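Local coordinates for protein Na-translocating NADH-quinone reductase subunit C NqrC (Shewanella oneidensis, PDB 4XHF) that binds flavin mononucleotide through its FMN-binding domain and forms the soluble part of a subunit of a bacterial membrane complex, at residues Arg43-Ala48 with Arg118-Phe123; Asp89-Ala94 with Val163-Glu168; Lys188-Phe191 with Lys196-Met199. All blocks are in the same frame, centred on the assembly; numbering follows the deposited sequence.

Contact 1 of 3, residues Arg43-Ala48 with Arg118-Phe123; sequences RYVLMA and RVFKVF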
ATOM      1  N   ARG A  43      13.119  -2.335   0.274  1.00 13.63           N
ATOM      2  CA  ARG A  43      13.077  -2.224   1.726  1.00 11.68           C
ATOM      3  C   ARG A  43      11.651  -1.967   2.203  1.00 11.37           C
ATOM      4  O   ARG A  43      11.191  -2.600   3.150  1.00 13.08           O
ATOM      5  CB  ARG A  43      14.016  -1.115   2.215  1.00 13.91           C
ATOM      6  CG  ARG A  43      15.498  -1.461   2.082  1.00 16.46           C
ATOM      7  CD  ARG A  43      16.388  -0.475   2.831  1.00 17.01           C
ATOM      8  NE  ARG A  43      16.318   0.879   2.279  1.00 17.24           N
ATOM      9  CZ  ARG A  43      17.131   1.363   1.342  1.00 17.77           C
ATOM     10  NH1 ARG A  43      18.097   0.615   0.822  1.00 20.56           N
ATOM     11  NH2 ARG A  43      16.977   2.609   0.921  1.00 17.46           N
ATOM     12  N   TYR A  44      10.953  -1.050   1.536  1.00 12.74           N
ATOM     13  CA  TYR A  44       9.569  -0.726   1.882  1.00 13.43           C
ATOM     14  C   TYR A  44       8.688  -1.971   1.871  1.00 13.02           C
ATOM     15  O   TYR A  44       7.916  -2.209   2.799  1.00 13.36           O
ATOM     16  CB  TYR A  44       8.985   0.305   0.910  1.00 15.25           C
ATOM     17  CG  TYR A  44       9.627   1.676   0.946  1.00 18.30           C
ATOM     18  CD1 TYR A  44      10.188   2.182   2.110  1.00 19.26           C
ATOM     19  CD2 TYR A  44       9.662   2.470  -0.194  1.00 20.19           C
ATOM     20  CE1 TYR A  44      10.770   3.439   2.136  1.00 21.90           C
ATOM     21  CE2 TYR A  44      10.241   3.724  -0.178  1.00 21.44           C
ATOM     22  CZ  TYR A  44      10.793   4.204   0.988  1.00 22.69           C
ATOM     23  OH  TYR A  44      11.369   5.454   1.002  1.00 26.43           O
ATOM     24  N   VAL A  45       8.814  -2.760   0.809  1.00 12.88           N
ATOM     25  CA  VAL A  45       7.979  -3.940   0.614  1.00 10.09           C
ATOM     26  C   VAL A  45       8.244  -4.975   1.699  1.00  8.49           C
ATOM     27  O   VAL A  45       7.310  -5.530   2.272  1.00  9.56           O
ATOM     28  CB  VAL A  45       8.217  -4.560  -0.786  1.00  9.37           C
ATOM     29  CG1 VAL A  45       7.543  -5.924  -0.920  1.00 10.12           C
ATOM     30  CG2 VAL A  45       7.707  -3.619  -1.863  1.00  9.53           C
ATOM     31  N   LEU A  46       9.516  -5.226   1.987  1.00  9.58           N
ATOM     32  CA  LEU A  46       9.877  -6.204   3.007  1.00  9.56           C
ATOM     33  C   LEU A  46       9.444  -5.726   4.388  1.00  8.82           C
ATOM     34  O   LEU A  46       8.974  -6.516   5.205  1.00 10.06           O
ATOM     35  CB  LEU A  46      11.383  -6.476   2.992  1.00 11.85           C
ATOM     36  CG  LEU A  46      11.936  -7.186   1.754  1.00 12.14           C
ATOM     37  CD1 LEU A  46      13.451  -7.257   1.833  1.00 14.23           C
ATOM     38  CD2 LEU A  46      11.342  -8.582   1.591  1.00 12.19           C
ATOM     39  N   MET A  47       9.593  -4.430   4.641  1.00  9.17           N
ATOM     40  CA  MET A  47       9.191  -3.854   5.917  1.00 11.99           C
ATOM     41  C   MET A  47       7.688  -3.993   6.123  1.00 11.75           C
ATOM     42  O   MET A  47       7.226  -4.309   7.219  1.00 11.04           O
ATOM     43  CB  MET A  47       9.599  -2.383   5.997  1.00 13.27           C
ATOM     44  CG  MET A  47      11.073  -2.175   6.320  1.00 14.81           C
ATOM     45  SD  MET A  47      11.619  -0.453   6.357  1.00 21.63           S
ATOM     46  CE  MET A  47      10.081   0.450   6.170  1.00 44.03           C
ATOM     47  N   ALA A  48       6.927  -3.760   5.060  1.00 10.33           N
ATOM     48  CA  ALA A  48       5.477  -3.883   5.123  1.00 10.03           C
ATOM     49  C   ALA A  48       5.065  -5.336   5.338  1.00 10.66           C
ATOM     50  O   ALA A  48       4.129  -5.622   6.083  1.00 13.61           O
ATOM     51  CB  ALA A  48       4.849  -3.336   3.857  1.00 11.26           C
ATOM     52  N   ARG A 118       1.419  -1.921  -9.721  1.00 11.84           N
ATOM     53  CA  ARG A 118       2.472  -2.861  -9.366  1.00 11.29           C
ATOM     54  C   ARG A 118       2.217  -3.404  -7.972  1.00 10.36           C
ATOM     55  O   ARG A 118       2.094  -2.637  -7.021  1.00 11.02           O
ATOM     56  CB  ARG A 118       3.846  -2.198  -9.432  1.00 12.75           C
ATOM     57  CG  ARG A 118       4.982  -3.082  -8.937  1.00 13.02           C
ATOM     58  CD  ARG A 118       6.310  -2.364  -9.050  1.00 15.84           C
ATOM     59  NE  ARG A 118       6.294  -1.090  -8.338  1.00 18.69           N
ATOM     60  CZ  ARG A 118       7.191  -0.124  -8.507  1.00 20.27           C
ATOM     61  NH1 ARG A 118       8.185  -0.277  -9.370  1.00 22.46           N
ATOM     62  NH2 ARG A 118       7.089   1.002  -7.814  1.00 21.15           N
ATOM     63  N   VAL A 119       2.143  -4.726  -7.861  1.00 11.83           N
ATOM     64  CA  VAL A 119       1.905  -5.383  -6.583  1.00 10.14           C
ATOM     65  C   VAL A 119       2.993  -6.416  -6.333  1.00  8.61           C
ATOM     66  O   VAL A 119       3.738  -6.774  -7.244  1.00  9.25           O
ATOM     67  CB  VAL A 119       0.516  -6.058  -6.539  1.00  9.93           C
ATOM     68  CG1 VAL A 119      -0.579  -5.026  -6.721  1.00  8.00           C
ATOM     69  CG2 VAL A 119       0.401  -7.138  -7.604  1.00 11.93           C
ATOM     70  N   PHE A 120       3.079  -6.886  -5.092  1.00  9.09           N
ATOM     71  CA  PHE A 120       4.119  -7.827  -4.691  1.00 10.14           C
ATOM     72  C   PHE A 120       3.551  -8.985  -3.881  1.00  8.58           C
ATOM     73  O   PHE A 120       2.933  -8.774  -2.842  1.00  8.36           O
ATOM     74  CB  PHE A 120       5.192  -7.115  -3.868  1.00 10.46           C
ATOM     75  CG  PHE A 120       5.771  -5.907  -4.538  1.00  8.49           C
ATOM     76  CD1 PHE A 120       5.179  -4.665  -4.386  1.00  8.91           C
ATOM     77  CD2 PHE A 120       6.914  -6.011  -5.307  1.00 11.64           C
ATOM     78  CE1 PHE A 120       5.715  -3.550  -4.999  1.00  9.73           C
ATOM     79  CE2 PHE A 120       7.455  -4.902  -5.923  1.00 11.65           C
ATOM     80  CZ  PHE A 120       6.855  -3.669  -5.768  1.00 11.00           C
ATOM     81  N   LYS A 121       3.761 -10.205  -4.366  1.00 10.17           N
ATOM     82  CA  LYS A 121       3.451 -11.401  -3.593  1.00  9.14           C
ATOM     83  C   LYS A 121       4.666 -11.761  -2.751  1.00 10.89           C
ATOM     84  O   LYS A 121       5.777 -11.832  -3.271  1.00 11.67           O
ATOM     85  CB  LYS A 121       3.069 -12.568  -4.504  1.00 10.18           C
ATOM     86  CG  LYS A 121       1.713 -12.428  -5.178  1.00 11.08           C
ATOM     87  CD  LYS A 121       1.412 -13.633  -6.055  1.00 14.21           C
ATOM     88  CE  LYS A 121       0.074 -13.500  -6.756  1.00 17.80           C
ATOM     89  NZ  LYS A 121      -0.207 -14.670  -7.631  1.00 20.06           N
ATOM     90  N   VAL A 122       4.452 -11.980  -1.456  1.00 11.60           N
ATOM     91  CA  VAL A 122       5.542 -12.282  -0.531  1.00  9.98           C
ATOM     92  C   VAL A 122       5.383 -13.687   0.043  1.00  8.84           C
ATOM     93  O   VAL A 122       4.303 -14.058   0.502  1.00  9.04           O
ATOM     94  CB  VAL A 122       5.600 -11.259   0.618  1.00  9.25           C
ATOM     95  CG1 VAL A 122       6.846 -11.478   1.466  1.00 11.88           C
ATOM     96  CG2 VAL A 122       5.570  -9.837   0.065  1.00  9.76           C
ATOM     97  N   PHE A 123       6.469 -14.455   0.016  1.00 11.80           N
ATOM     98  CA  PHE A 123       6.462 -15.842   0.475  1.00 12.42           C
ATOM     99  C   PHE A 123       7.414 -16.039   1.653  1.00 16.16           C
ATOM    100  O   PHE A 123       8.481 -15.428   1.705  1.00 19.56           O
ATOM    101  CB  PHE A 123       6.852 -16.781  -0.670  1.00 13.61           C
ATOM    102  CG  PHE A 123       5.991 -16.637  -1.894  1.00 13.28           C
ATOM    103  CD1 PHE A 123       4.844 -17.398  -2.043  1.00 14.13           C
ATOM    104  CD2 PHE A 123       6.329 -15.740  -2.893  1.00 11.49           C
ATOM    105  CE1 PHE A 123       4.052 -17.267  -3.166  1.00 14.27           C
ATOM    106  CE2 PHE A 123       5.540 -15.606  -4.017  1.00 12.28           C
ATOM    107  CZ  PHE A 123       4.400 -16.370  -4.153  1.00 13.12           C
TER

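Contact 2 of 3, residues Asp89-Ala94 with Val163-Glu168; sequences DERMAA and VYEHGE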
ATOM      1  N   ASP A  89       7.206   3.146 -13.516  1.00 19.93           N
ATOM      2  CA  ASP A  89       6.871   4.448 -12.941  1.00 19.71           C
ATOM      3  C   ASP A  89       5.360   4.607 -12.804  1.00 18.54           C
ATOM      4  O   ASP A  89       4.665   4.873 -13.784  1.00 18.89           O
ATOM      5  CB  ASP A  89       7.443   5.577 -13.806  1.00 22.98           C
ATOM      6  CG  ASP A  89       7.415   6.925 -13.106  1.00 24.81           C
ATOM      7  OD1 ASP A  89       6.609   7.106 -12.169  1.00 24.49           O
ATOM      8  OD2 ASP A  89       8.207   7.808 -13.494  1.00 29.10           O
ATOM      9  N   GLU A  90       4.865   4.459 -11.579  1.00 19.44           N
ATOM     10  CA  GLU A  90       3.430   4.495 -11.320  1.00 19.88           C
ATOM     11  C   GLU A  90       2.891   5.921 -11.295  1.00 19.38           C
ATOM     12  O   GLU A  90       1.711   6.148 -11.570  1.00 20.18           O
ATOM     13  CB  GLU A  90       3.113   3.795  -9.997  1.00 21.79           C
ATOM     14  CG  GLU A  90       3.339   2.288 -10.026  1.00 24.04           C
ATOM     15  CD  GLU A  90       2.727   1.576  -8.833  1.00 22.36           C
ATOM     16  OE1 GLU A  90       3.320   1.631  -7.734  1.00 24.74           O
ATOM     17  OE2 GLU A  90       1.652   0.960  -8.997  1.00 14.96           O
ATOM     18  N   ARG A  91       3.751   6.878 -10.962  1.00 20.49           N
ATOM     19  CA  ARG A  91       3.362   8.284 -10.976  1.00 22.21           C
ATOM     20  C   ARG A  91       3.051   8.700 -12.408  1.00 22.14           C
ATOM     21  O   ARG A  91       2.062   9.383 -12.671  1.00 23.17           O
ATOM     22  CB  ARG A  91       4.468   9.177 -10.403  1.00 23.62           C
ATOM     23  CG  ARG A  91       5.015   8.751  -9.049  1.00 24.70           C
ATOM     24  CD  ARG A  91       4.036   9.017  -7.916  1.00 27.38           C
ATOM     25  NE  ARG A  91       4.581   8.581  -6.630  1.00 28.75           N
ATOM     26  CZ  ARG A  91       5.213   9.368  -5.761  1.00 28.11           C
ATOM     27  NH1 ARG A  91       5.391  10.661  -6.007  1.00 31.66           N
ATOM     28  NH2 ARG A  91       5.669   8.854  -4.628  1.00 24.14           N
ATOM     29  N   MET A  92       3.909   8.267 -13.326  1.00 20.00           N
ATOM     30  CA  MET A  92       3.785   8.605 -14.737  1.00 20.78           C
ATOM     31  C   MET A  92       2.608   7.880 -15.376  1.00 19.97           C
ATOM     32  O   MET A  92       1.875   8.452 -16.179  1.00 22.52           O
ATOM     33  CB  MET A  92       5.082   8.255 -15.471  1.00 26.13           C
ATOM     34  CG  MET A  92       5.142   8.713 -16.921  1.00 32.59           C
ATOM     35  SD  MET A  92       6.562   8.030 -17.804  1.00 72.64           S
ATOM     36  CE  MET A  92       7.926   8.658 -16.823  1.00 43.07           C
ATOM     37  N   ALA A  93       2.436   6.613 -15.014  1.00 20.32           N
ATOM     38  CA  ALA A  93       1.368   5.792 -15.570  1.00 20.53           C
ATOM     39  C   ALA A  93      -0.007   6.337 -15.209  1.00 19.69           C
ATOM     40  O   ALA A  93      -0.968   6.166 -15.956  1.00 19.58           O
ATOM     41  CB  ALA A  93       1.504   4.362 -15.083  1.00 19.73           C
ATOM     42  N   ALA A  94      -0.093   6.996 -14.059  1.00 21.64           N
ATOM     43  CA  ALA A  94      -1.363   7.504 -13.556  1.00 21.51           C
ATOM     44  C   ALA A  94      -1.849   8.743 -14.303  1.00 21.16           C
ATOM     45  O   ALA A  94      -3.046   9.025 -14.321  1.00 23.47           O
ATOM     46  CB  ALA A  94      -1.242   7.809 -12.079  1.00 21.48           C
ATOM     47  N   VAL A 163       4.226   4.152   5.162  1.00 14.01           N
ATOM     48  CA  VAL A 163       4.085   5.415   4.441  1.00 14.75           C
ATOM     49  C   VAL A 163       5.480   6.003   4.265  1.00 15.30           C
ATOM     50  O   VAL A 163       6.243   6.087   5.227  1.00 18.51           O
ATOM     51  CB  VAL A 163       3.159   6.405   5.187  1.00 13.79           C
ATOM     52  CG1 VAL A 163       3.125   7.764   4.498  1.00 12.70           C
ATOM     53  CG2 VAL A 163       1.753   5.835   5.291  1.00 12.23           C
ATOM     54  N   TYR A 164       5.811   6.395   3.037  1.00 15.01           N
ATOM     55  CA  TYR A 164       7.170   6.819   2.711  1.00 17.69           C
ATOM     56  C   TYR A 164       7.253   8.226   2.113  1.00 18.61           C
ATOM     57  O   TYR A 164       8.349   8.753   1.923  1.00 22.31           O
ATOM     58  CB  TYR A 164       7.808   5.816   1.742  1.00 19.86           C
ATOM     59  CG  TYR A 164       7.163   5.773   0.374  1.00 22.08           C
ATOM     60  CD1 TYR A 164       7.539   6.668  -0.620  1.00 23.91           C
ATOM     61  CD2 TYR A 164       6.186   4.834   0.072  1.00 20.57           C
ATOM     62  CE1 TYR A 164       6.956   6.635  -1.869  1.00 23.00           C
ATOM     63  CE2 TYR A 164       5.598   4.793  -1.177  1.00 20.63           C
ATOM     64  CZ  TYR A 164       5.989   5.698  -2.143  1.00 21.50           C
ATOM     65  OH  TYR A 164       5.417   5.671  -3.391  1.00 23.10           O
ATOM     66  N   GLU A 165       6.109   8.833   1.806  1.00 16.25           N
ATOM     67  CA  GLU A 165       6.102  10.182   1.240  1.00 16.04           C
ATOM     68  C   GLU A 165       4.839  10.955   1.601  1.00 16.06           C
ATOM     69  O   GLU A 165       3.739  10.404   1.610  1.00 16.04           O
ATOM     70  CB  GLU A 165       6.248  10.124  -0.284  1.00 19.50           C
ATOM     71  CG  GLU A 165       6.148  11.488  -0.967  1.00 23.90           C
ATOM     72  CD  GLU A 165       6.367  11.419  -2.466  1.00 29.15           C
ATOM     73  OE1 GLU A 165       6.874  10.387  -2.952  1.00 33.95           O
ATOM     74  OE2 GLU A 165       6.029  12.398  -3.163  1.00 29.69           O
ATOM     75  N   HIS A 166       5.013  12.243   1.880  1.00 17.26           N
ATOM     76  CA  HIS A 166       3.898  13.122   2.200  1.00 16.79           C
ATOM     77  C   HIS A 166       4.351  14.575   2.150  1.00 16.60           C
ATOM     78  O   HIS A 166       5.542  14.860   2.025  1.00 17.05           O
ATOM     79  CB  HIS A 166       3.329  12.797   3.583  1.00 17.81           C
ATOM     80  CG  HIS A 166       4.189  13.271   4.712  1.00 17.17           C
ATOM     81  ND1 HIS A 166       4.005  14.491   5.325  1.00 15.88           N
ATOM     82  CD2 HIS A 166       5.246  12.695   5.332  1.00 16.85           C
ATOM     83  CE1 HIS A 166       4.907  14.644   6.277  1.00 17.87           C
ATOM     84  NE2 HIS A 166       5.672  13.569   6.302  1.00 19.00           N
ATOM     85  N   GLY A 167       3.390  15.488   2.245  1.00 16.98           N
ATOM     86  CA  GLY A 167       3.674  16.910   2.286  1.00 20.06           C
ATOM     87  C   GLY A 167       2.865  17.603   3.368  1.00 22.42           C
ATOM     88  O   GLY A 167       2.667  18.817   3.332  1.00 23.55           O
ATOM     89  N   GLU A 168       2.388  16.818   4.329  1.00 20.74           N
ATOM     90  CA  GLU A 168       1.607  17.339   5.445  1.00 20.55           C
ATOM     91  C   GLU A 168       2.482  18.169   6.382  1.00 21.14           C
ATOM     92  O   GLU A 168       3.700  17.994   6.428  1.00 20.48           O
ATOM     93  CB  GLU A 168       0.953  16.192   6.220  1.00 19.29           C
ATOM     94  CG  GLU A 168       0.127  15.240   5.362  1.00 16.38           C
ATOM     95  CD  GLU A 168      -1.141  15.878   4.828  1.00 15.26           C
ATOM     96  OE1 GLU A 168      -2.199  15.728   5.475  1.00 14.77           O
ATOM     97  OE2 GLU A 168      -1.085  16.520   3.759  1.00 17.15           O
TER

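Contact 3 of 3, residues Lys188-Phe191 with Lys196-Met199; sequences KQLF and KFAM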
ATOM      1  N   LYS A 188      -4.882  -5.364  12.243  1.00 12.94           N
ATOM      2  CA  LYS A 188      -6.200  -4.801  11.987  1.00 12.73           C
ATOM      3  C   LYS A 188      -6.786  -5.398  10.712  1.00 13.58           C
ATOM      4  O   LYS A 188      -6.055  -5.948   9.890  1.00 15.88           O
ATOM      5  CB  LYS A 188      -6.119  -3.278  11.877  1.00 13.49           C
ATOM      6  CG  LYS A 188      -5.570  -2.593  13.121  1.00 14.82           C
ATOM      7  CD  LYS A 188      -6.497  -2.757  14.312  1.00 15.96           C
ATOM      8  CE  LYS A 188      -5.901  -2.145  15.566  1.00 18.97           C
ATOM      9  NZ  LYS A 188      -6.891  -2.088  16.677  1.00 21.33           N
ATOM     10  N   GLN A 189      -8.103  -5.281  10.552  1.00 15.24           N
ATOM     11  CA  GLN A 189      -8.794  -5.860   9.402  1.00 16.88           C
ATOM     12  C   GLN A 189      -9.563  -4.811   8.601  1.00 14.63           C
ATOM     13  O   GLN A 189     -10.306  -4.005   9.160  1.00 13.14           O
ATOM     14  CB  GLN A 189      -9.740  -6.969   9.865  1.00 18.01           C
ATOM     15  CG  GLN A 189      -9.012  -8.221  10.322  1.00 19.30           C
ATOM     16  CD  GLN A 189      -9.952  -9.364  10.628  1.00 23.13           C
ATOM     17  OE1 GLN A 189     -11.076  -9.154  11.086  1.00 26.33           O
ATOM     18  NE2 GLN A 189      -9.500 -10.586  10.370  1.00 22.11           N
ATOM     19  N   LEU A 190      -9.376  -4.842   7.285  1.00 14.86           N
ATOM     20  CA  LEU A 190      -9.949  -3.843   6.389  1.00 14.67           C
ATOM     21  C   LEU A 190     -11.469  -3.922   6.289  1.00 15.50           C
ATOM     22  O   LEU A 190     -12.141  -2.892   6.264  1.00 14.66           O
ATOM     23  CB  LEU A 190      -9.341  -3.987   4.991  1.00 16.65           C
ATOM     24  CG  LEU A 190      -7.862  -3.618   4.869  1.00 17.87           C
ATOM     25  CD1 LEU A 190      -7.274  -4.246   3.625  1.00 21.95           C
ATOM     26  CD2 LEU A 190      -7.680  -2.110   4.833  1.00 17.42           C
ATOM     27  N   PHE A 191     -12.002  -5.142   6.236  1.00 18.29           N
ATOM     28  CA  PHE A 191     -13.419  -5.359   5.946  1.00 17.38           C
ATOM     29  C   PHE A 191     -14.173  -6.043   7.078  1.00 20.62           C
ATOM     30  O   PHE A 191     -13.581  -6.756   7.889  1.00 19.77           O
ATOM     31  CB  PHE A 191     -13.567  -6.204   4.681  1.00 17.83           C
ATOM     32  CG  PHE A 191     -12.769  -5.698   3.520  1.00 20.82           C
ATOM     33  CD1 PHE A 191     -13.253  -4.676   2.724  1.00 20.82           C
ATOM     34  CD2 PHE A 191     -11.538  -6.253   3.219  1.00 19.75           C
ATOM     35  CE1 PHE A 191     -12.520  -4.213   1.653  1.00 18.51           C
ATOM     36  CE2 PHE A 191     -10.801  -5.794   2.150  1.00 18.09           C
ATOM     37  CZ  PHE A 191     -11.293  -4.774   1.365  1.00 17.67           C
ATOM     38  N   LYS A 196     -17.697  -5.198   3.633  1.00 25.96           N
ATOM     39  CA  LYS A 196     -17.631  -3.748   3.512  1.00 25.92           C
ATOM     40  C   LYS A 196     -16.425  -3.190   4.261  1.00 22.51           C
ATOM     41  O   LYS A 196     -16.132  -3.610   5.379  1.00 21.00           O
ATOM     42  CB  LYS A 196     -18.921  -3.118   4.042  1.00 32.25           C
ATOM     43  CG  LYS A 196     -18.905  -1.598   4.099  1.00 37.65           C
ATOM     44  CD  LYS A 196     -20.249  -1.046   4.545  1.00 42.46           C
ATOM     45  CE  LYS A 196     -21.291  -1.143   3.446  1.00 44.84           C
ATOM     46  NZ  LYS A 196     -22.635  -1.454   3.997  1.00 48.93           N
ATOM     47  N   PHE A 197     -15.733  -2.245   3.632  1.00 22.50           N
ATOM     48  CA  PHE A 197     -14.608  -1.558   4.253  1.00 21.33           C
ATOM     49  C   PHE A 197     -15.036  -0.960   5.592  1.00 23.43           C
ATOM     50  O   PHE A 197     -16.059  -0.279   5.668  1.00 25.46           O
ATOM     51  CB  PHE A 197     -14.076  -0.470   3.321  1.00 20.61           C
ATOM     52  CG  PHE A 197     -12.837   0.204   3.821  1.00 17.45           C
ATOM     53  CD1 PHE A 197     -11.589  -0.316   3.536  1.00 15.87           C
ATOM     54  CD2 PHE A 197     -12.920   1.363   4.571  1.00 18.12           C
ATOM     55  CE1 PHE A 197     -10.446   0.304   3.992  1.00 15.14           C
ATOM     56  CE2 PHE A 197     -11.782   1.988   5.030  1.00 16.74           C
ATOM     57  CZ  PHE A 197     -10.542   1.458   4.739  1.00 16.02           C
ATOM     58  N   ALA A 198     -14.250  -1.213   6.638  1.00 22.62           N
ATOM     59  CA  ALA A 198     -14.682  -0.927   8.006  1.00 23.77           C
ATOM     60  C   ALA A 198     -13.664  -0.144   8.835  1.00 23.65           C
ATOM     61  O   ALA A 198     -13.972   0.280   9.950  1.00 22.94           O
ATOM     62  CB  ALA A 198     -15.020  -2.235   8.714  1.00 24.55           C
ATOM     63  N   MET A 199     -12.456   0.046   8.309  1.00 22.50           N
ATOM     64  CA  MET A 199     -11.414   0.753   9.051  1.00 20.72           C
ATOM     65  C   MET A 199     -11.817   2.196   9.347  1.00 22.30           C
ATOM     66  O   MET A 199     -12.220   2.934   8.449  1.00 24.80           O
ATOM     67  CB  MET A 199     -10.091   0.740   8.282  1.00 19.86           C
ATOM     68  CG  MET A 199      -9.440  -0.627   8.160  1.00 19.38           C
ATOM     69  SD  MET A 199      -8.903  -1.351   9.722  1.00 29.57           S
ATOM     70  CE  MET A 199      -7.691  -0.164  10.292  1.00 28.79           C
TER

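Contact 1 of 3, residues Arg43-Ala48 with Arg118-Phe123
Helix-on-sheet packing joins Val45, near the C-terminal end of helix 29-48, to Phe120 and Val122 on strand 113-123 of the antiparallel sheet. No hydrogen bond passes between the two segments; the contact is apolar and buried, with Val45 CA 7.6 Å from Phe120 CA. Phe120 and Val122 both start their side chains toward the helix because alternate residues of a strand share a face, whereas the intervening Lys121 points away, as suits its long charged chain. A beta-branched valine fits the helix side well: both methyls bear on Phe120, CG2 over the ring face and CG1 by CB and CG, the two side chains crossing at about a right angle. CG1 is anti to the backbone N (chi1 170°), which leaves CG2 beside that nitrogen. Phe63 of helix 58-66 touches both residues, and Val133 of strand 129-139 lies against Val45, so the apolar cluster continues beyond the two segments. Val45 CG1 also reaches toward Val122 CG2, a looser approach at 4.5 Å. The tighter one is a CH-pi contact: Val45 CG2 sits over one face of Phe120, 3.8 Å from the ring centroid, 14° off the normal and displaced toward the rim on the CD1-CE1 side.

Contact 2 of 3, residues Asp89-Ala94 with Val163-Glu168
Helix 90-95 and the end of strand 158-165 keep their backbones far apart, 12.7 Å between Arg91 CA and Glu165 CA, so only long side chains can join them. Arg91 bends at chi2 (-73°) and then extends toward the strand, while Glu165 comes from the opposite direction with its chain extended. Arg91 NH2 gives a nearly straight hydrogen bond of 2.6 Å to Glu165 OE1, part of a salt bridge. The oxygen lies in the guanidinium plane, yet the donor approaches it from above the carboxylate plane, the two groups being turned 49° apart. A second bond, Arg91 NH1 to Glu165 OE2, is weak at 3.4 Å. Arg91 NH2 also makes a weak bond to Tyr164 OH at 3.4 Å, and the guanidinium has a cation-pi partner in Tyr146. Arginine suits this place because its several N-H groups and flat cation can serve all these neighbours. At the helix start, Asp89 is the N-cap: its OD1 accepts from Met92 N at 3.2 Å. Tyr164 and Glu165 both face Tyr146 on the neighbouring strand 144-151 in a classic beta bulge, consistent with two successive side chains turning to the same arginine.

Contact 3 of 3, residues Lys188-Phe191 with Lys196-Met199
Lys188 meets Met199 through the foot of its side chain, its CB lying 3.8 Å from Met199 CE, while its amine leads away to hydrogen-bond Asp210 O. At Gln189, Met199 SD makes a close approach of 3.1 Å to Gln189 O, bends at chi2 (-65°) and chi3 folding the flexible thioether back; that oxygen is hydrogen-bonded to His212 ND1. Leu190 joins the segments twice. Its O accepts from Ala198 N at 2.7 Å, in the carbonyl plane, and its CD2 reaches Phe197 CE1 at 3.8 Å and Met199 CG at 4.0 Å, one methyl of a branched apolar side chain touching both partners. Phe191 closes the run, bridged to Phe197 in a roughly antiparallel segment. Phe191 CA makes a CA-H...O contact of 3.3 Å with Lys196 O, and its ring turns an edge to the second backbone, with CD1 3.6 Å from Phe197 N. The two segments double back on each other in the loop between helix 179-182 and strand 200-202, joined by one beta bridge. Lys188 is backbone-bonded to Ile158 of strand 158-165, Leu190 touches Phe235 just beyond helix 221-234, and the Phe197 ring packs on Met231 and Glu232 of that helix.

In the fold
Contacts 1 and 2 adjoin, with centres 16 Å apart, and both reach the same antiparallel sheet. They touch twice: Arg118 N lies 3.0 Å from Glu90 OE2, a probable hydrogen bond, and the stacked rings of Tyr44 and Tyr164 bring helix 29-48 against strand 158-165. Their segments alternate along the chain, whereas contact 3 follows later as a local loop pairing, its nearest atoms about 11 Å from contact 1 and about 12 Å from contact 2. Contact 2 leads toward the flavin mononucleotide pocket: the Glu165 side chain is about 14 Å from the ligand, but Glu168, three residues on, touches it. Contacts 2 and 3 lie on opposite sides of the chain's centre.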